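Local coordinates for VC0179-like protein (Escherichia coli, PDB 4XJ6) that probably joins ATP and GTP into cyclic GMP-AMP, as a bacterial homologue of cyclic GMP-AMP synthase with a magnesium-dependent nucleotidyltransferase site, at residues E331-S339 / F349-R360; G368-A376 / R387-K395. All coordinates share one frame; numbering follows the deposited sequence.

Contact 1: residues E331-S339 / F349-R360; sequences EEFNRGVES and FPAESNHNVHHR
N334 and R360 meet through one direct bond and one water. R360 NH1 donates to N334 OD1 at 2.7 Å, in the plane of the amide carbonyl and in its own guanidinium plane. The two flat groups are nearly coplanar, 9° apart. Water 1 accepts from N334 ND2 and R360 NH2, so both ends of the amide are tied to the same guanidinium. The carboxylate of E352 stacks on the N334 amide, with E352 OE1 3.4 Å from N334 CG. Bends at chi2 and chi3 carry the R360 guanidinium to N334. A second bond fixes its rotation: R360 NH1 donates in the ring plane to H355 ND1 at 3.0 Å. H355 NE2 then faces two carbonyls, P350 O and F333 O, through weak bonds.

The second cluster is apolar. F333 puts its CD2 edge over the centre of the F349 ring, an edge-to-face pair with planes at 77°. H359 CD2 lies over the opposite face of F349, toward the rim. V337 CB lies 3.9 Å from F349 CB, and V337 CG2 sits over one face of F333.

The backbones position both clusters. E352 N bonds N334 O near the helix end. G336 leaves the helix with positive phi, and its CA makes a CA-H...O contact with P350 O. V337 and F349 then form a single antiparallel hydrogen-bonded bridge, with V337 N 2.8 Å from F349 O. Further on, N356 and H359 form a capping box that starts the next helix. S339, at the other end, touches bound 3'-deoxy-GTP. The contact joins the end of helix 318-335 to the start of helix 357-377, while helix 297-310 packs on F333 and V337 through A303 and T302.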
# COMPACT_ATOMS: atom_id res chain seq x y z
N GLU A 331 7.21 -0.75 -23.30
CA GLU A 331 8.21 0.24 -23.70
C GLU A 331 8.41 1.29 -22.61
O GLU A 331 9.48 1.86 -22.48
CB GLU A 331 7.81 0.92 -25.01
CG GLU A 331 7.75 -0.04 -26.19
CD GLU A 331 9.08 -0.75 -26.43
OE1 GLU A 331 10.14 -0.13 -26.23
OE2 GLU A 331 9.04 -1.93 -26.83
N GLU A 332 7.36 1.52 -21.82
CA GLU A 332 7.46 2.42 -20.68
C GLU A 332 8.44 1.88 -19.65
O GLU A 332 9.29 2.62 -19.13
CB GLU A 332 6.10 2.63 -20.03
CG GLU A 332 5.22 3.60 -20.78
CD GLU A 332 5.89 4.95 -20.95
OE1 GLU A 332 6.47 5.46 -19.98
OE2 GLU A 332 5.84 5.49 -22.08
N PHE A 333 8.32 0.59 -19.36
CA PHE A 333 9.19 -0.06 -18.39
C PHE A 333 10.58 -0.32 -18.98
O PHE A 333 11.55 -0.49 -18.24
CB PHE A 333 8.56 -1.37 -17.91
CG PHE A 333 7.47 -1.18 -16.90
CD1 PHE A 333 6.23 -0.71 -17.28
CD2 PHE A 333 7.69 -1.46 -15.56
CE1 PHE A 333 5.22 -0.52 -16.34
CE2 PHE A 333 6.69 -1.27 -14.62
CZ PHE A 333 5.46 -0.80 -15.02
N ASN A 334 10.67 -0.34 -20.31
CA ASN A 334 11.96 -0.42 -20.98
C ASN A 334 12.69 0.91 -20.93
O ASN A 334 13.92 0.96 -20.87
CB ASN A 334 11.79 -0.87 -22.44
CG ASN A 334 11.70 -2.38 -22.57
OD1 ASN A 334 12.31 -3.11 -21.79
ND2 ASN A 334 10.95 -2.84 -23.56
N ARG A 335 11.92 1.99 -20.95
CA ARG A 335 12.47 3.34 -20.80
C ARG A 335 12.88 3.60 -19.36
O ARG A 335 13.71 4.46 -19.09
CB ARG A 335 11.45 4.39 -21.24
CG ARG A 335 11.26 4.51 -22.74
CD ARG A 335 10.24 5.60 -23.06
NE ARG A 335 10.14 5.86 -24.49
CZ ARG A 335 9.39 6.82 -25.02
NH1 ARG A 335 8.66 7.60 -24.23
NH2 ARG A 335 9.36 6.99 -26.33
N GLY A 336 12.28 2.85 -18.44
CA GLY A 336 12.46 3.09 -17.03
C GLY A 336 11.32 3.94 -16.51
O GLY A 336 10.90 4.89 -17.18
N VAL A 337 10.81 3.60 -15.33
CA VAL A 337 9.71 4.35 -14.74
C VAL A 337 10.19 5.12 -13.52
O VAL A 337 10.45 4.55 -12.47
CB VAL A 337 8.54 3.42 -14.33
CG1 VAL A 337 7.37 4.24 -13.82
CG2 VAL A 337 8.12 2.54 -15.50
N GLU A 338 10.31 6.44 -13.67
CA GLU A 338 10.76 7.29 -12.58
C GLU A 338 9.64 7.54 -11.59
O GLU A 338 8.46 7.58 -11.95
CB GLU A 338 11.28 8.62 -13.13
CG GLU A 338 12.52 8.48 -14.01
CD GLU A 338 12.98 9.81 -14.57
OE1 GLU A 338 12.49 10.86 -14.10
OE2 GLU A 338 13.83 9.81 -15.49
N SER A 339 10.00 7.69 -10.32
CA SER A 339 9.02 7.94 -9.27
C SER A 339 8.37 9.31 -9.43
O SER A 339 9.05 10.29 -9.73
CB SER A 339 9.67 7.82 -7.89
OG SER A 339 8.73 8.13 -6.86
N PHE A 349 11.27 1.69 -11.57
CA PHE A 349 11.66 0.60 -12.45
C PHE A 349 12.81 1.07 -13.34
O PHE A 349 12.70 2.09 -14.01
CB PHE A 349 10.47 0.16 -13.31
CG PHE A 349 10.52 -1.28 -13.73
CD1 PHE A 349 9.95 -2.26 -12.94
CD2 PHE A 349 11.12 -1.64 -14.92
CE1 PHE A 349 9.98 -3.58 -13.33
CE2 PHE A 349 11.15 -2.97 -15.31
CZ PHE A 349 10.58 -3.93 -14.51
N PRO A 350 13.93 0.33 -13.33
CA PRO A 350 15.13 0.76 -14.05
C PRO A 350 14.96 0.78 -15.57
O PRO A 350 14.04 0.14 -16.09
CB PRO A 350 16.18 -0.28 -13.65
CG PRO A 350 15.38 -1.50 -13.33
CD PRO A 350 14.12 -0.98 -12.69
N ALA A 351 15.82 1.52 -16.26
CA ALA A 351 15.87 1.48 -17.72
C ALA A 351 16.33 0.10 -18.17
O ALA A 351 16.94 -0.63 -17.38
CB ALA A 351 16.79 2.57 -18.26
N GLU A 352 16.04 -0.25 -19.42
CA GLU A 352 16.28 -1.59 -19.93
C GLU A 352 17.71 -2.07 -19.74
O GLU A 352 17.95 -3.24 -19.42
CB GLU A 352 15.91 -1.66 -21.42
CG GLU A 352 15.93 -3.06 -22.00
CD GLU A 352 15.35 -3.11 -23.40
OE1 GLU A 352 14.87 -2.07 -23.89
OE2 GLU A 352 15.36 -4.21 -24.01
N SER A 353 18.67 -1.17 -19.91
CA SER A 353 20.08 -1.50 -19.80
C SER A 353 20.47 -1.88 -18.37
O SER A 353 21.54 -2.43 -18.12
CB SER A 353 20.94 -0.33 -20.28
OG SER A 353 20.73 0.80 -19.46
N ASN A 354 19.59 -1.56 -17.42
CA ASN A 354 19.82 -1.86 -16.01
C ASN A 354 18.88 -2.96 -15.50
O ASN A 354 18.89 -3.30 -14.32
CB ASN A 354 19.65 -0.60 -15.17
CG ASN A 354 20.72 0.45 -15.47
OD1 ASN A 354 21.88 0.11 -15.70
ND2 ASN A 354 20.32 1.71 -15.47
N HIS A 355 18.06 -3.50 -16.40
CA HIS A 355 17.13 -4.58 -16.05
C HIS A 355 17.88 -5.84 -15.68
O HIS A 355 18.76 -6.28 -16.42
CB HIS A 355 16.18 -4.88 -17.22
CG HIS A 355 15.13 -3.84 -17.44
ND1 HIS A 355 14.22 -3.92 -18.47
CD2 HIS A 355 14.84 -2.70 -16.77
CE1 HIS A 355 13.41 -2.87 -18.42
NE2 HIS A 355 13.77 -2.12 -17.40
N ASN A 356 17.54 -6.43 -14.54
CA ASN A 356 17.99 -7.79 -14.25
C ASN A 356 16.96 -8.78 -14.77
O ASN A 356 15.96 -8.38 -15.36
CB ASN A 356 18.27 -7.99 -12.75
CG ASN A 356 17.06 -7.70 -11.87
OD1 ASN A 356 15.91 -7.86 -12.28
ND2 ASN A 356 17.32 -7.28 -10.64
N VAL A 357 17.19 -10.07 -14.55
CA VAL A 357 16.33 -11.09 -15.13
C VAL A 357 14.91 -11.02 -14.57
O VAL A 357 13.95 -11.39 -15.26
CB VAL A 357 16.93 -12.51 -14.90
CG1 VAL A 357 16.91 -12.87 -13.42
CG2 VAL A 357 16.18 -13.55 -15.73
N HIS A 358 14.76 -10.52 -13.35
CA HIS A 358 13.45 -10.40 -12.72
C HIS A 358 12.65 -9.29 -13.38
O HIS A 358 11.43 -9.39 -13.52
CB HIS A 358 13.59 -10.14 -11.22
CG HIS A 358 14.55 -11.07 -10.53
ND1 HIS A 358 15.83 -10.70 -10.19
CD2 HIS A 358 14.41 -12.35 -10.12
CE1 HIS A 358 16.44 -11.71 -9.60
NE2 HIS A 358 15.59 -12.73 -9.55
N HIS A 359 13.34 -8.23 -13.78
CA HIS A 359 12.71 -7.14 -14.51
C HIS A 359 12.22 -7.60 -15.87
O HIS A 359 11.13 -7.24 -16.31
CB HIS A 359 13.68 -5.96 -14.67
CG HIS A 359 14.03 -5.27 -13.39
ND1 HIS A 359 15.30 -5.26 -12.86
CD2 HIS A 359 13.26 -4.55 -12.53
CE1 HIS A 359 15.31 -4.57 -11.74
NE2 HIS A 359 14.08 -4.13 -11.51
N ARG A 360 13.05 -8.39 -16.55
CA ARG A 360 12.71 -8.89 -17.88
C ARG A 360 11.49 -9.79 -17.85
O ARG A 360 10.66 -9.75 -18.76
CB ARG A 360 13.90 -9.64 -18.49
CG ARG A 360 15.11 -8.77 -18.78
CD ARG A 360 14.70 -7.47 -19.45
NE ARG A 360 13.95 -7.69 -20.68
CZ ARG A 360 13.35 -6.73 -21.38
NH1 ARG A 360 13.41 -5.47 -20.96
NH2 ARG A 360 12.69 -7.02 -22.49
O HOH W 1 11.44 -5.76 -24.40

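Contact 2: residues G368-A376 / R387-K395; sequences GLYGILLAA and RKINEAFGK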
# COMPACT_ATOMS: atom_id res chain seq x y z
N GLY A 368 2.83 -9.78 -23.37
CA GLY A 368 1.81 -10.77 -23.67
C GLY A 368 0.40 -10.21 -23.65
O GLY A 368 -0.50 -10.76 -24.29
N LEU A 369 0.21 -9.11 -22.93
CA LEU A 369 -1.12 -8.53 -22.74
C LEU A 369 -1.77 -8.05 -24.04
O LEU A 369 -2.94 -8.35 -24.29
CB LEU A 369 -1.07 -7.37 -21.75
CG LEU A 369 -2.40 -6.66 -21.51
CD1 LEU A 369 -3.48 -7.64 -21.07
CD2 LEU A 369 -2.25 -5.53 -20.50
N TYR A 370 -1.03 -7.29 -24.83
CA TYR A 370 -1.56 -6.70 -26.06
C TYR A 370 -2.10 -7.75 -27.02
O TYR A 370 -3.10 -7.53 -27.71
CB TYR A 370 -0.49 -5.85 -26.75
CG TYR A 370 -0.98 -5.07 -27.95
CD1 TYR A 370 -2.06 -4.20 -27.83
CD2 TYR A 370 -0.36 -5.19 -29.18
CE1 TYR A 370 -2.51 -3.48 -28.92
CE2 TYR A 370 -0.81 -4.47 -30.28
CZ TYR A 370 -1.88 -3.61 -30.14
OH TYR A 370 -2.33 -2.90 -31.23
N GLY A 371 -1.44 -8.91 -27.06
CA GLY A 371 -1.86 -9.99 -27.92
C GLY A 371 -3.17 -10.61 -27.48
O GLY A 371 -3.99 -11.02 -28.30
N ILE A 372 -3.36 -10.67 -26.17
CA ILE A 372 -4.58 -11.24 -25.60
C ILE A 372 -5.80 -10.38 -25.92
O ILE A 372 -6.85 -10.89 -26.30
CB ILE A 372 -4.44 -11.39 -24.07
CG1 ILE A 372 -3.41 -12.49 -23.74
CG2 ILE A 372 -5.79 -11.69 -23.43
CD1 ILE A 372 -3.06 -12.56 -22.27
N LEU A 373 -5.64 -9.06 -25.78
CA LEU A 373 -6.73 -8.12 -26.01
C LEU A 373 -7.17 -8.09 -27.48
O LEU A 373 -8.32 -7.77 -27.78
CB LEU A 373 -6.32 -6.71 -25.58
CG LEU A 373 -6.00 -6.53 -24.09
CD1 LEU A 373 -5.72 -5.07 -23.79
CD2 LEU A 373 -7.14 -7.05 -23.23
N LEU A 374 -6.26 -8.42 -28.38
CA LEU A 374 -6.55 -8.40 -29.81
C LEU A 374 -7.12 -9.73 -30.30
O LEU A 374 -7.93 -9.76 -31.22
CB LEU A 374 -5.29 -8.05 -30.60
CG LEU A 374 -4.92 -6.58 -30.60
CD1 LEU A 374 -3.46 -6.44 -30.94
CD2 LEU A 374 -5.77 -5.81 -31.60
N ALA A 375 -6.69 -10.82 -29.68
CA ALA A 375 -7.21 -12.14 -30.00
C ALA A 375 -8.67 -12.23 -29.57
O ALA A 375 -9.51 -12.78 -30.27
CB ALA A 375 -6.38 -13.23 -29.34
N ALA A 376 -8.94 -11.66 -28.40
CA ALA A 376 -10.30 -11.57 -27.87
C ALA A 376 -11.18 -10.77 -28.81
O ALA A 376 -12.28 -11.19 -29.16
CB ALA A 376 -10.29 -10.94 -26.48
N ARG A 387 -13.64 -15.77 -22.74
CA ARG A 387 -12.60 -16.67 -22.23
C ARG A 387 -11.20 -16.17 -22.56
O ARG A 387 -10.25 -16.41 -21.82
CB ARG A 387 -12.78 -18.08 -22.80
CG ARG A 387 -13.98 -18.84 -22.26
CD ARG A 387 -13.86 -20.31 -22.60
NE ARG A 387 -13.55 -20.52 -24.01
CZ ARG A 387 -14.46 -20.72 -24.95
NH1 ARG A 387 -15.75 -20.76 -24.63
NH2 ARG A 387 -14.09 -20.89 -26.21
N LYS A 388 -11.07 -15.48 -23.69
CA LYS A 388 -9.77 -15.01 -24.14
C LYS A 388 -9.30 -13.80 -23.35
O LYS A 388 -8.18 -13.77 -22.85
CB LYS A 388 -9.80 -14.68 -25.63
CG LYS A 388 -8.43 -14.68 -26.27
CD LYS A 388 -7.79 -16.05 -26.13
CE LYS A 388 -6.29 -16.00 -26.34
NZ LYS A 388 -5.67 -17.35 -26.32
N ILE A 389 -10.17 -12.79 -23.23
CA ILE A 389 -9.82 -11.57 -22.51
C ILE A 389 -9.72 -11.84 -21.01
O ILE A 389 -9.07 -11.11 -20.27
CB ILE A 389 -10.85 -10.45 -22.77
CG1 ILE A 389 -10.33 -9.11 -22.26
CG2 ILE A 389 -12.19 -10.80 -22.15
CD1 ILE A 389 -11.13 -7.92 -22.74
N ASN A 390 -10.37 -12.92 -20.56
CA ASN A 390 -10.29 -13.33 -19.16
C ASN A 390 -8.99 -14.06 -18.86
O ASN A 390 -8.73 -14.42 -17.71
CB ASN A 390 -11.49 -14.21 -18.79
CG ASN A 390 -12.71 -13.41 -18.42
OD1 ASN A 390 -12.70 -12.18 -18.45
ND2 ASN A 390 -13.79 -14.10 -18.05
N GLU A 391 -8.18 -14.28 -19.88
CA GLU A 391 -6.84 -14.80 -19.66
C GLU A 391 -5.94 -13.67 -19.17
O GLU A 391 -4.90 -13.90 -18.56
CB GLU A 391 -6.26 -15.42 -20.93
CG GLU A 391 -6.99 -16.68 -21.39
CD GLU A 391 -6.43 -17.23 -22.68
OE1 GLU A 391 -5.25 -16.98 -22.97
OE2 GLU A 391 -7.18 -17.91 -23.41
N ALA A 392 -6.37 -12.44 -19.44
CA ALA A 392 -5.63 -11.26 -19.04
C ALA A 392 -6.05 -10.77 -17.65
O ALA A 392 -5.20 -10.48 -16.81
CB ALA A 392 -5.83 -10.15 -20.06
N PHE A 393 -7.35 -10.69 -17.42
CA PHE A 393 -7.87 -10.12 -16.18
C PHE A 393 -8.41 -11.18 -15.21
O PHE A 393 -8.90 -10.85 -14.14
CB PHE A 393 -8.98 -9.11 -16.49
CG PHE A 393 -8.57 -8.04 -17.47
CD1 PHE A 393 -7.75 -7.00 -17.06
CD2 PHE A 393 -9.01 -8.07 -18.78
CE1 PHE A 393 -7.37 -6.01 -17.95
CE2 PHE A 393 -8.63 -7.09 -19.67
CZ PHE A 393 -7.81 -6.06 -19.25
N GLY A 394 -8.31 -12.45 -15.60
CA GLY A 394 -8.83 -13.53 -14.78
C GLY A 394 -10.32 -13.71 -15.00
O GLY A 394 -10.99 -12.81 -15.50
N LYS A 395 -10.83 -14.87 -14.61
CA LYS A 395 -12.26 -15.14 -14.71
C LYS A 395 -13.01 -14.41 -13.61
O LYS A 395 -13.18 -14.92 -12.51
CB LYS A 395 -12.53 -16.65 -14.64
CG LYS A 395 -14.01 -17.02 -14.73
CD LYS A 395 -14.22 -18.50 -14.46
CE LYS A 395 -15.69 -18.81 -14.26
NZ LYS A 395 -15.91 -20.24 -13.88
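I372 reaches across to the backbone of the facing helix and sits as a knob among K388, I389, E391 and A392. Its CG2 branch, anti to the backbone N (CG1 at chi1 -69°), does most of the touching. I372 CG2 lies 3.2 Å from K388 O and 3.7 Å from A392 CB. L369 meets the same alanine methyl, with L369 CD1 3.6 Å from A392 CB.

L373 packs beside F393 and I389. Its CD2 touches both I389 CG1 and F393 CE2, each at 3.9 Å. The L373 side chain runs obliquely to I389 and at about a right angle to F393. I389 CG1 lies in plane at the edge of the F393 ring.

The two segments form an antiparallel helix pair, with axes 8.1 Å apart at closest approach and 157° between their directions. The hairpin belongs to the C-terminal helical region of this cGAS-like enzyme. No hydrogen bond crosses it.

The backbones come close at A376 and K388, whose CA atoms are 5.1 Å apart. A376 CB packs against I389 CB at 3.8 Å, and K388 CG lies against A376 N. The K388 chain bends at chi2 (60°), passes A375 CB, and carries NZ to a salt bridge with E391 on its own helix. Y8 and Y9 of helix 6-10 cover I389, and W285 of helix 274-289 touches L369 and F393.

In the fold
Both contacts lie in the C-terminal domain of the cyclic GMP-AMP synthase family and share helix 357-377. Contact 1 uses the start of that helix, and contact 2 uses its later turns. They come in series along the chain: contact 1 closes before contact 2 opens. Their centres are 24 Å apart, and their nearest atoms are about 9 Å apart, so they do not touch. Helix 318-335 supplies one side of contact 1 and also packs on L369 and L373 of contact 2. S339, on the other segment of contact 1, touches the bound 3'-deoxy-GTP. The shared helix therefore runs from near the nucleotide side toward the outlying helix pair.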